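Periplasmic solute binding protein (Pectobacterium atrosepticum, PDB 4RY1) probably binds a sugar in the periplasm and hands it to an ABC-type importer, as many members of its solute-binding protein family do. Local coordinates at residues V61-N67 and K285-A291; L111-M115 and N323-A327; L172-R176 and V362-M368. All coordinates share one frame. Where two conformers were deposited one is given. Numbering follows the deposited sequence.

Interactions 1 and 2 are buried and reach the same mixed sheet, interaction 1 pairing two of its strands and interaction 2 setting a loop against a third, 107-123; interaction 3 is only partly buried. The first two touch, with centres about 9 Å apart and Ser-287 OG 2.6 Å from Ser-114 OG. The centre of interaction 3 lies about 18 Å and 20 Å from theirs, yet Trp-66 still packs against residues 364-366. The chemistry follows the setting: interaction 1 is a regular antiparallel ladder leading into a glycerol site, interaction 2 fastens a loop to a strand corner through backbone, hydroxyl and water, and interaction 3 holds a loop to a helix by one arginine and one methionine.

Interaction 1: residues V61-N67 and K285-A291; sequences VMRIDWN and KPSSLFA. With GOL (glycerol), chain C.
Strand 61-64 runs antiparallel to strand 288-291, axes 4.6 Å apart and directions at 162°, pairing Met-62 with Ala-291, Arg-63 with Phe-290 and Ile-64 with Leu-289. The outer pairs are hydrogen-bonded: Met-62 N to Ala-291 O 2.8 Å, Ala-291 N to Met-62 O 2.9 Å, Ile-64 N to Leu-289 O 2.9 Å, Leu-289 N to Ile-64 O 2.8 Å. Ile-64 (chi1 p) fills the space beside small Ala-291, CD1 3.9 Å from its CB. On the opposite face Val-61 CG1 abuts Phe-290 CD1 at 3.7 Å. Before the Ser-287 corner, on strand 285-286, Pro-286 CD sits 3.9 Å over the centroid of the Trp-66 five-membered ring (CH-pi). Lys-285, chi1 p and then t throughout, places NZ 3.0 Å from Asn-67 OD1. A glycerol, probably from the crystallisation liquor, occupies the adjoining hollow: O2 to Asp-65 OD1 2.6 Å, O3 to Asp-65 OD2 and Lys-285 NZ 2.8 Å, O1 to Ser-287 O 2.7 Å. This polar pocket is consistent with the ligand cleft of the periplasmic binding protein fold.

Interaction 2: residues L111-M115 and N323-A327; sequences LPISM and NGMPA
The chain of strand 107-123 turns a corner at Ile-113 (phi/psi -78/-41), and the irregular loop 323-327 lies against that corner. The nearest CA atoms are those of Ser-114 and Ala-327, 4.2 Å apart. Two direct hydrogen bonds fix the loop. Ala-327 N donates to Ile-113 O at 3.0 Å, nearly straight at 162°, and Ser-114 OG (chi1 p) donates to Asn-323 O at 2.7 Å; the same hydroxyl is also hydrogen-bonded to Ser-287 OG of the neighbouring strand. Met-115 and Met-325 meet through two waters placed between their backbones. One accepts from Met-115 N at 2.9 Å and donates to Met-325 O at 2.7 Å; the other donates to Met-115 O at 2.8 Å and accepts from Met-325 N at 2.9 Å. Apolar contact is slight, with Ile-113 CG2 3.5 Å from Asn-323 CB. Gly-324 (phi/psi 94/-172) leaves room for the serine, since a CB there would sit 2.8 Å from Ser-114 OG. Pro-112 O has no polar partner, and Ala-327 CB lies 3.4 Å from it. This is plain loop-on-sheet packing, tying the connection between helices 313-319 and 329-337 to a strand corner. Its direct bonds use backbone groups and one serine hydroxyl, which suggests that the join depends on the path of the two chains more than on charged or bulky side chains.

Interaction 3: residues L172-R176 and V362-M368; sequences LTLGR and VAVSPFM
This is a helix-to-loop contact, partly buried, between one side of helix 169-183 and the segment 362-368 that leads towards helix 371-385. The nearest CA atoms, Thr-173 and Met-368, are 8.1 Å apart, so side chains span the gap. Arg-176, one turn after Leu-172 (Arg-176 N to Leu-172 O 2.8 Å), leaves the helix with chi1 t and an off-well chi2 of -125°. Its NH2 donates to successive loop carbonyls, Ala-363 O at 2.9 Å and Val-362 O at 3.0 Å, both near the guanidinium plane, while Val-364 CG2 lies over one face, 3.6 Å from NH2. A water accepts from Arg-176 NH1 at 2.7 Å and donates to Val-362 O at 3.2 Å. Met-368 CE makes the apolar contact, 3.8 Å from Arg-176 CD; it also lies 4.0 Å from Thr-173 OG1, which is hydrogen-bonded to Leu-169 O. In the loop, Ser-365 OG accepts from Phe-367 N at 3.1 Å, an ST turn entering the 3-10 turn 366-368. Asp-186 forms a salt bridge with Arg-176 NE, Leu-172 packs on Leu-373 and Trp-377 of helix 371-385, Thr-173 touches Tyr-247 of strand 245-249, and Pro-366 and Phe-367 rest on helix 69-74.

Interaction 1: residues V61-N67 and K285-A291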
# COMPACT_ATOMS: atom_id res chain seq x y z
N VAL A 61 -13.50 -15.55 -7.77
CA VAL A 61 -12.74 -14.92 -6.68
C VAL A 61 -11.67 -14.02 -7.29
O VAL A 61 -10.89 -14.44 -8.14
CB VAL A 61 -12.07 -15.94 -5.75
CG1 VAL A 61 -11.25 -15.26 -4.64
CG2 VAL A 61 -13.13 -16.80 -5.10
N MET A 62 -11.66 -12.76 -6.83
CA MET A 62 -10.69 -11.78 -7.32
C MET A 62 -9.90 -11.19 -6.17
O MET A 62 -10.48 -10.72 -5.19
CB MET A 62 -11.41 -10.62 -8.00
CG MET A 62 -12.23 -11.00 -9.23
SD MET A 62 -13.64 -9.85 -9.62
CE MET A 62 -14.83 -10.59 -8.45
N ARG A 63 -8.59 -11.10 -6.32
CA ARG A 63 -7.82 -10.17 -5.49
C ARG A 63 -8.10 -8.75 -6.00
O ARG A 63 -8.06 -8.52 -7.21
CB ARG A 63 -6.33 -10.44 -5.53
CG ARG A 63 -5.51 -9.69 -4.48
CD ARG A 63 -4.03 -9.76 -4.79
NE ARG A 63 -3.22 -8.98 -3.85
CZ ARG A 63 -2.48 -9.48 -2.87
NH1 ARG A 63 -2.45 -10.79 -2.66
NH2 ARG A 63 -1.77 -8.65 -2.11
N ILE A 64 -8.40 -7.84 -5.09
CA ILE A 64 -8.63 -6.46 -5.43
C ILE A 64 -7.95 -5.56 -4.42
O ILE A 64 -7.72 -5.95 -3.28
CB ILE A 64 -10.12 -6.09 -5.52
CG1 ILE A 64 -10.82 -6.32 -4.18
CG2 ILE A 64 -10.82 -6.84 -6.66
CD1 ILE A 64 -12.21 -5.71 -4.13
N ASP A 65 -7.57 -4.37 -4.85
CA ASP A 65 -7.12 -3.34 -3.93
C ASP A 65 -8.33 -2.65 -3.29
O ASP A 65 -9.37 -2.42 -3.94
CB ASP A 65 -6.20 -2.33 -4.64
CG ASP A 65 -4.73 -2.39 -4.20
OD1 ASP A 65 -4.33 -3.17 -3.31
OD2 ASP A 65 -3.95 -1.63 -4.77
N TRP A 66 -8.18 -2.28 -2.02
CA TRP A 66 -9.24 -1.56 -1.28
C TRP A 66 -9.67 -0.27 -1.98
O TRP A 66 -10.85 0.09 -2.00
CB TRP A 66 -8.76 -1.30 0.15
CG TRP A 66 -9.53 -0.31 0.94
CD1 TRP A 66 -10.67 -0.53 1.65
CD2 TRP A 66 -9.16 1.04 1.18
NE1 TRP A 66 -11.05 0.62 2.29
CE2 TRP A 66 -10.12 1.59 2.03
CE3 TRP A 66 -8.09 1.84 0.77
CZ2 TRP A 66 -10.05 2.90 2.47
CZ3 TRP A 66 -8.02 3.13 1.21
CH2 TRP A 66 -8.99 3.65 2.05
N ASN A 67 -8.71 0.42 -2.55
CA ASN A 67 -8.99 1.69 -3.20
C ASN A 67 -9.68 1.56 -4.54
O ASN A 67 -10.00 2.59 -5.16
CB ASN A 67 -7.71 2.49 -3.29
CG ASN A 67 -6.56 1.65 -3.75
OD1 ASN A 67 -6.10 0.73 -3.02
ND2 ASN A 67 -6.08 1.93 -4.92
N LYS A 285 -4.42 0.56 5.80
CA LYS A 285 -5.53 0.10 4.95
C LYS A 285 -5.37 -1.39 4.71
O LYS A 285 -4.32 -1.96 5.01
CB LYS A 285 -5.52 0.80 3.60
CG LYS A 285 -4.37 0.42 2.69
CD LYS A 285 -4.54 0.94 1.28
CE LYS A 285 -3.53 0.34 0.32
NZ LYS A 285 -3.81 0.70 -1.11
N PRO A 286 -6.41 -2.03 4.16
CA PRO A 286 -6.18 -3.42 3.73
C PRO A 286 -5.12 -3.49 2.66
O PRO A 286 -5.14 -2.69 1.73
CB PRO A 286 -7.53 -3.84 3.15
CG PRO A 286 -8.53 -2.93 3.79
CD PRO A 286 -7.78 -1.62 3.90
N SER A 287 -4.23 -4.47 2.74
CA SER A 287 -3.22 -4.61 1.69
C SER A 287 -3.85 -5.04 0.37
O SER A 287 -3.32 -4.74 -0.69
CB SER A 287 -2.16 -5.64 2.07
OG SER A 287 -2.67 -6.96 2.03
N SER A 288 -4.94 -5.78 0.49
CA SER A 288 -5.75 -6.31 -0.61
C SER A 288 -6.92 -7.04 0.02
O SER A 288 -6.90 -7.34 1.22
CB SER A 288 -4.95 -7.25 -1.51
OG SER A 288 -4.26 -6.54 -2.54
N LEU A 289 -7.91 -7.33 -0.82
CA LEU A 289 -9.13 -8.03 -0.42
C LEU A 289 -9.32 -9.18 -1.37
O LEU A 289 -8.87 -9.10 -2.51
CB LEU A 289 -10.39 -7.14 -0.55
CG LEU A 289 -10.33 -5.68 -0.08
CD1 LEU A 289 -11.59 -4.92 -0.47
CD2 LEU A 289 -10.22 -5.67 1.40
N PHE A 290 -10.04 -10.21 -0.93
CA PHE A 290 -10.65 -11.15 -1.85
C PHE A 290 -12.14 -10.83 -1.95
O PHE A 290 -12.82 -10.72 -0.93
CB PHE A 290 -10.49 -12.61 -1.42
CG PHE A 290 -9.15 -13.21 -1.73
CD1 PHE A 290 -8.61 -13.18 -3.02
CD2 PHE A 290 -8.44 -13.88 -0.74
CE1 PHE A 290 -7.37 -13.76 -3.29
CE2 PHE A 290 -7.22 -14.46 -1.02
CZ PHE A 290 -6.67 -14.39 -2.28
N ALA A 291 -12.61 -10.69 -3.19
CA ALA A 291 -14.01 -10.43 -3.51
C ALA A 291 -14.56 -11.59 -4.34
O ALA A 291 -13.83 -12.22 -5.08
CB ALA A 291 -14.15 -9.14 -4.30
C1 GOL C . -1.24 -2.29 -0.93
O1 GOL C . -0.98 -3.51 -0.25
C2 GOL C . -0.88 -2.46 -2.42
O2 GOL C . -1.73 -3.43 -3.06
C3 GOL C . -0.92 -1.14 -3.21
O3 GOL C . -2.16 -0.47 -2.99
O HOH W 1 -0.45 -8.16 0.27
O HOH W 2 -0.84 -5.95 -2.74
O HOH W 3 -5.58 -2.40 -0.95

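Interaction 2: residues L111-M115 and N323-A327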
# COMPACT_ATOMS: atom_id res chain seq x y z
N LEU A 111 -13.02 -9.34 1.56
CA LEU A 111 -12.50 -9.78 2.84
C LEU A 111 -11.00 -9.38 2.89
O LEU A 111 -10.20 -9.85 2.07
CB LEU A 111 -12.63 -11.28 2.97
CG LEU A 111 -12.20 -11.92 4.29
CD1 LEU A 111 -12.82 -11.23 5.50
CD2 LEU A 111 -12.57 -13.41 4.23
N PRO A 112 -10.60 -8.49 3.80
CA PRO A 112 -9.19 -8.16 3.86
C PRO A 112 -8.29 -9.35 4.09
O PRO A 112 -8.54 -10.15 4.98
CB PRO A 112 -9.12 -7.18 5.03
CG PRO A 112 -10.45 -6.52 5.00
CD PRO A 112 -11.40 -7.64 4.69
N ILE A 113 -7.26 -9.45 3.26
CA ILE A 113 -6.30 -10.55 3.37
C ILE A 113 -5.33 -10.29 4.52
O ILE A 113 -4.95 -11.21 5.27
CB ILE A 113 -5.56 -10.76 2.06
CG1 ILE A 113 -6.57 -11.13 0.96
CG2 ILE A 113 -4.50 -11.84 2.18
CD1 ILE A 113 -6.03 -10.94 -0.44
N SER A 114 -4.91 -9.04 4.61
CA SER A 114 -4.07 -8.51 5.67
C SER A 114 -4.32 -7.02 5.73
O SER A 114 -4.71 -6.39 4.74
CB SER A 114 -2.60 -8.79 5.43
OG SER A 114 -2.16 -8.19 4.26
N MET A 115 -4.06 -6.44 6.90
CA MET A 115 -3.96 -5.00 7.06
C MET A 115 -2.51 -4.64 6.86
O MET A 115 -1.61 -5.46 7.11
CB MET A 115 -4.51 -4.56 8.43
CG MET A 115 -6.03 -4.79 8.59
SD MET A 115 -7.18 -4.00 7.37
CE MET A 115 -6.90 -2.30 7.88
N ASN A 323 1.24 -12.57 1.46
CA ASN A 323 0.26 -11.50 1.32
C ASN A 323 0.27 -10.56 2.53
O ASN A 323 -0.70 -9.85 2.78
CB ASN A 323 -1.15 -12.07 1.19
CG ASN A 323 -1.33 -13.03 0.05
OD1 ASN A 323 -1.96 -14.12 0.19
ND2 ASN A 323 -0.85 -12.64 -1.08
N GLY A 324 1.36 -10.57 3.29
CA GLY A 324 1.46 -9.75 4.49
C GLY A 324 1.04 -10.50 5.74
O GLY A 324 0.84 -11.71 5.74
N MET A 325 0.95 -9.76 6.83
CA MET A 325 0.56 -10.36 8.11
C MET A 325 -0.94 -10.69 8.12
O MET A 325 -1.76 -9.79 7.97
CB MET A 325 0.90 -9.41 9.26
CG MET A 325 2.40 -9.24 9.47
SD MET A 325 3.31 -10.57 10.38
CE MET A 325 2.99 -10.00 12.10
N PRO A 326 -1.32 -11.97 8.28
CA PRO A 326 -2.74 -12.34 8.10
C PRO A 326 -3.70 -11.51 8.92
O PRO A 326 -3.46 -11.26 10.11
CB PRO A 326 -2.77 -13.77 8.57
CG PRO A 326 -1.43 -14.29 8.16
CD PRO A 326 -0.47 -13.17 8.39
N ALA A 327 -4.80 -11.12 8.28
CA ALA A 327 -5.85 -10.38 8.95
C ALA A 327 -6.49 -11.17 10.09
O ALA A 327 -6.89 -10.61 11.11
CB ALA A 327 -6.92 -9.97 7.93
O HOH W 4 -3.36 -7.96 9.23
O HOH W 5 0.76 -6.86 6.45

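Interaction 3: residues L172-R176 and V362-M368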
# COMPACT_ATOMS: atom_id res chain seq x y z
N LEU A 172 3.35 11.72 -1.52
CA LEU A 172 2.04 12.35 -1.27
C LEU A 172 1.49 11.89 0.07
O LEU A 172 0.95 12.67 0.86
CB LEU A 172 1.04 12.02 -2.37
CG LEU A 172 -0.37 12.56 -2.16
CD1 LEU A 172 -0.35 14.07 -2.19
CD2 LEU A 172 -1.28 12.01 -3.25
N THR A 173 1.63 10.60 0.33
CA THR A 173 1.08 10.00 1.55
C THR A 173 1.90 10.43 2.75
O THR A 173 1.37 10.68 3.82
CB THR A 173 1.05 8.47 1.43
OG1 THR A 173 0.29 8.12 0.26
CG2 THR A 173 0.42 7.86 2.64
N LEU A 174 3.21 10.53 2.57
CA LEU A 174 4.09 11.04 3.63
C LEU A 174 3.68 12.48 4.03
O LEU A 174 3.58 12.82 5.21
CB LEU A 174 5.55 11.01 3.17
CG LEU A 174 6.62 11.31 4.24
CD1 LEU A 174 6.71 10.21 5.27
CD2 LEU A 174 7.98 11.53 3.59
N GLY A 175 3.44 13.29 3.01
CA GLY A 175 2.95 14.67 3.18
C GLY A 175 1.60 14.67 3.89
O GLY A 175 1.37 15.45 4.81
N ARG A 176 0.70 13.80 3.44
CA ARG A 176 -0.61 13.65 4.10
C ARG A 176 -0.46 13.33 5.59
O ARG A 176 -1.21 13.87 6.43
CB ARG A 176 -1.43 12.56 3.42
CG ARG A 176 -2.81 12.41 4.04
CD ARG A 176 -3.07 11.00 4.48
NE ARG A 176 -4.30 10.82 5.24
CZ ARG A 176 -4.35 10.28 6.45
NH1 ARG A 176 -3.26 9.80 7.01
NH2 ARG A 176 -5.52 10.17 7.07
N VAL A 362 -7.82 10.36 12.04
CA VAL A 362 -7.99 11.05 10.77
C VAL A 362 -8.10 9.97 9.69
O VAL A 362 -7.13 9.26 9.40
CB VAL A 362 -6.81 12.00 10.48
CG1 VAL A 362 -6.99 12.73 9.15
CG2 VAL A 362 -6.64 13.02 11.59
N ALA A 363 -9.28 9.85 9.10
CA ALA A 363 -9.57 8.82 8.11
C ALA A 363 -8.67 8.92 6.89
O ALA A 363 -8.31 10.00 6.46
CB ALA A 363 -11.03 8.92 7.67
N VAL A 364 -8.35 7.75 6.33
CA VAL A 364 -7.66 7.60 5.06
C VAL A 364 -8.76 7.38 4.02
O VAL A 364 -9.59 6.47 4.16
CB VAL A 364 -6.67 6.42 5.10
CG1 VAL A 364 -6.01 6.21 3.75
CG2 VAL A 364 -5.64 6.64 6.21
N SER A 365 -8.78 8.22 2.99
CA SER A 365 -9.76 8.14 1.92
C SER A 365 -9.20 7.30 0.79
O SER A 365 -8.05 7.49 0.39
CB SER A 365 -10.05 9.53 1.35
OG SER A 365 -10.98 9.42 0.31
N PRO A 366 -10.02 6.39 0.25
CA PRO A 366 -9.51 5.67 -0.92
C PRO A 366 -9.22 6.60 -2.10
O PRO A 366 -8.46 6.24 -3.03
CB PRO A 366 -10.65 4.71 -1.24
CG PRO A 366 -11.88 5.36 -0.70
CD PRO A 366 -11.41 6.01 0.57
N PHE A 367 -9.84 7.78 -2.09
CA PHE A 367 -9.67 8.71 -3.21
C PHE A 367 -8.30 9.36 -3.26
O PHE A 367 -7.90 9.85 -4.31
CB PHE A 367 -10.79 9.75 -3.20
CG PHE A 367 -12.14 9.14 -3.39
CD1 PHE A 367 -12.52 8.62 -4.62
CD2 PHE A 367 -13.02 9.04 -2.34
CE1 PHE A 367 -13.74 8.00 -4.79
CE2 PHE A 367 -14.25 8.45 -2.50
CZ PHE A 367 -14.62 7.93 -3.73
N MET A 368 -7.57 9.34 -2.14
CA MET A 368 -6.17 9.81 -2.15
C MET A 368 -5.31 8.97 -3.09
O MET A 368 -4.29 9.47 -3.62
CB MET A 368 -5.60 9.89 -0.72
CG MET A 368 -4.96 8.63 -0.14
SD MET A 368 -4.02 8.90 1.39
CE MET A 368 -3.05 10.26 0.79
O HOH W 6 -4.01 8.74 9.43